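Local coordinates for Serine/threonine-protein kinase-like protein ACR4 (Arabidopsis thaliana, PDB 7A0J) that acts as a membrane receptor kinase that controls formative cell divisions in root meristems in response to the CLE40 peptide, here represented by its extracellular domain, at residues 47-52 and 61-66. Numbering follows the deposited sequence.
Sequences QFIGLT and LLMLSH
I49, at a corner of its strand, meets L61 of the neighbouring strand, and the backbone sets the terms of their meeting. The N-H of I49 gives a nearly linear hydrogen bond (3.0 Å) to L61 O, approaching almost straight down the carbonyl; L61 N gives a more bent bond to G50 O. The tight part of the contact rests on the first of these bonds and on the apolar contacts of I49. With CG1 of I49 set between its backbone N and carbonyl carbon (chi1 54°), that atom lies 3.8 Å from L61 CG, and CD1, carried on by an extended chi2 (-175°), reaches L61 CD2 at 3.6 Å. The CG2 branch meets M63 CG at the same separation, the isoleucine and methionine chains crossing at about a right angle. H66 brings CD2 to 4.1 Å from I49 CD1, and its ND1 is bonded to E90. A single β-branched residue thus touches three side chains of the other segment. F48 takes another direction: its ring lies beside L62, pointing the same way, with CE2 3.6 Å from L62 CD2; it also touches Y69 and V29 and meets the ring of W71.

Toward Q47 the contact is more open, and one water joins it. M63 N bonds to Q47 O at 3.0 Å from above the carbonyl plane, 45° out of it, and the same oxygen accepts a bond from a water that in turn receives L64 N, a longer link of 3.3 Å. Backbone and solvent share one acceptor here, just where 63-65 leave the strand in a helix-like turn. The bend of M63 at chi3 places CE near the partly exposed Q47 side chain, which it crosses obliquely.

As a whole, the contact exemplifies the open end of an antiparallel β-hairpin, strands 48-53 and 57-62, within the second of the seven repeats of the β-propeller ectodomain.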
loop_
_atom_site.group_PDB
_atom_site.type_symbol
_atom_site.label_atom_id
_atom_site.label_comp_id
_atom_site.label_asym_id
_atom_site.label_seq_id
_atom_site.Cartn_x
_atom_site.Cartn_y
_atom_site.Cartn_z
ATOM N N GLN A 47 -17.467 -4.173 5.986
ATOM C CA GLN A 47 -16.883 -4.775 4.760
ATOM C C GLN A 47 -15.966 -3.747 4.088
ATOM O O GLN A 47 -16.287 -2.542 4.131
ATOM C CB GLN A 47 -17.992 -5.261 3.828
ATOM C CG GLN A 47 -18.782 -6.428 4.406
ATOM C CD GLN A 47 -20.073 -6.677 3.670
ATOM O OE1 GLN A 47 -20.264 -7.720 3.049
ATOM N NE2 GLN A 47 -20.975 -5.711 3.733
ATOM N N PHE A 48 -14.855 -4.220 3.516
ATOM C CA PHE A 48 -13.805 -3.401 2.859
ATOM C C PHE A 48 -13.489 -3.988 1.481
ATOM O O PHE A 48 -13.600 -5.216 1.303
ATOM C CB PHE A 48 -12.546 -3.349 3.725
ATOM C CG PHE A 48 -12.739 -2.694 5.069
ATOM C CD1 PHE A 48 -13.137 -3.437 6.171
ATOM C CD2 PHE A 48 -12.526 -1.334 5.231
ATOM C CE1 PHE A 48 -13.314 -2.832 7.406
ATOM C CE2 PHE A 48 -12.702 -0.731 6.468
ATOM C CZ PHE A 48 -13.098 -1.481 7.552
ATOM N N ILE A 49 -13.096 -3.127 0.540
ATOM C CA ILE A 49 -12.662 -3.531 -0.832
ATOM C C ILE A 49 -11.139 -3.387 -0.951
ATOM O O ILE A 49 -10.585 -3.896 -1.936
ATOM C CB ILE A 49 -13.433 -2.750 -1.920
ATOM C CG1 ILE A 49 -13.355 -1.230 -1.742
ATOM C CG2 ILE A 49 -14.875 -3.230 -1.978
ATOM C CD1 ILE A 49 -14.196 -0.455 -2.735
ATOM N N GLY A 50 -10.482 -2.768 0.037
ATOM C CA GLY A 50 -9.017 -2.601 0.063
ATOM C C GLY A 50 -8.512 -2.176 1.431
ATOM O O GLY A 50 -9.304 -1.596 2.199
ATOM N N LEU A 51 -7.239 -2.459 1.720
ATOM C CA LEU A 51 -6.565 -2.135 3.007
ATOM C C LEU A 51 -5.217 -1.461 2.728
ATOM O O LEU A 51 -4.609 -1.749 1.675
ATOM C CB LEU A 51 -6.370 -3.422 3.814
ATOM C CG LEU A 51 -7.648 -4.158 4.218
ATOM C CD1 LEU A 51 -7.327 -5.564 4.707
ATOM C CD2 LEU A 51 -8.410 -3.385 5.282
ATOM N N THR A 52 -4.777 -0.601 3.651
ATOM C CA THR A 52 -3.453 0.077 3.638
ATOM C C THR A 52 -3.102 0.479 5.076
ATOM O O THR A 52 -3.984 1.031 5.764
ATOM C CB THR A 52 -3.452 1.258 2.658
ATOM O OG1 THR A 52 -2.133 1.801 2.613
ATOM C CG2 THR A 52 -4.442 2.343 3.023
ATOM N N LEU A 61 -10.785 0.960 2.571
ATOM C CA LEU A 61 -11.882 1.586 1.789
ATOM C C LEU A 61 -13.160 0.784 2.050
ATOM O O LEU A 61 -13.197 -0.398 1.658
ATOM C CB LEU A 61 -11.503 1.592 0.305
ATOM C CG LEU A 61 -12.504 2.264 -0.634
ATOM C CD1 LEU A 61 -12.834 3.674 -0.168
ATOM C CD2 LEU A 61 -11.974 2.283 -2.060
ATOM N N LEU A 62 -14.143 1.392 2.723
ATOM C CA LEU A 62 -15.446 0.760 3.068
ATOM C C LEU A 62 -16.192 0.405 1.777
ATOM O O LEU A 62 -16.237 1.254 0.870
ATOM C CB LEU A 62 -16.269 1.718 3.936
ATOM C CG LEU A 62 -15.784 1.896 5.374
ATOM C CD1 LEU A 62 -16.469 3.083 6.035
ATOM C CD2 LEU A 62 -16.012 0.628 6.186
ATOM N N MET A 63 -16.759 -0.802 1.716
ATOM C CA MET A 63 -17.405 -1.374 0.504
ATOM C C MET A 63 -18.695 -0.611 0.180
ATOM O O MET A 63 -18.968 -0.417 -1.019
ATOM C CB MET A 63 -17.729 -2.856 0.711
ATOM C CG MET A 63 -18.195 -3.557 -0.550
ATOM S SD MET A 63 -18.432 -5.329 -0.288
ATOM C CE MET A 63 -19.989 -5.319 0.600
ATOM N N LEU A 64 -19.458 -0.197 1.198
ATOM C CA LEU A 64 -20.806 0.414 1.026
ATOM C C LEU A 64 -20.683 1.931 0.838
ATOM O O LEU A 64 -21.184 2.433 -0.185
ATOM C CB LEU A 64 -21.677 0.064 2.237
ATOM C CG LEU A 64 -21.915 -1.430 2.467
ATOM C CD1 LEU A 64 -22.782 -1.660 3.696
ATOM C CD2 LEU A 64 -22.547 -2.081 1.245
ATOM N N SER A 65 -20.039 2.630 1.777
ATOM C CA SER A 65 -19.951 4.116 1.819
ATOM C C SER A 65 -18.825 4.628 0.908
ATOM O O SER A 65 -18.876 5.815 0.534
ATOM C CB SER A 65 -19.770 4.604 3.229
ATOM O OG SER A 65 -18.485 4.260 3.722
ATOM N N HIS A 66 -17.844 3.779 0.581
ATOM C CA HIS A 66 -16.664 4.110 -0.265
ATOM C C HIS A 66 -15.852 5.239 0.386
ATOM O O HIS A 66 -15.281 6.064 -0.354
ATOM C CB HIS A 66 -17.101 4.447 -1.701
ATOM C CG HIS A 66 -17.741 3.305 -2.419
ATOM N ND1 HIS A 66 -18.862 3.465 -3.211
ATOM C CD2 HIS A 66 -17.426 1.994 -2.471
ATOM C CE1 HIS A 66 -19.207 2.300 -3.723
ATOM N NE2 HIS A 66 -18.341 1.381 -3.282
HETATM O O HOH W 1 -18.868 -1.315 4.242
#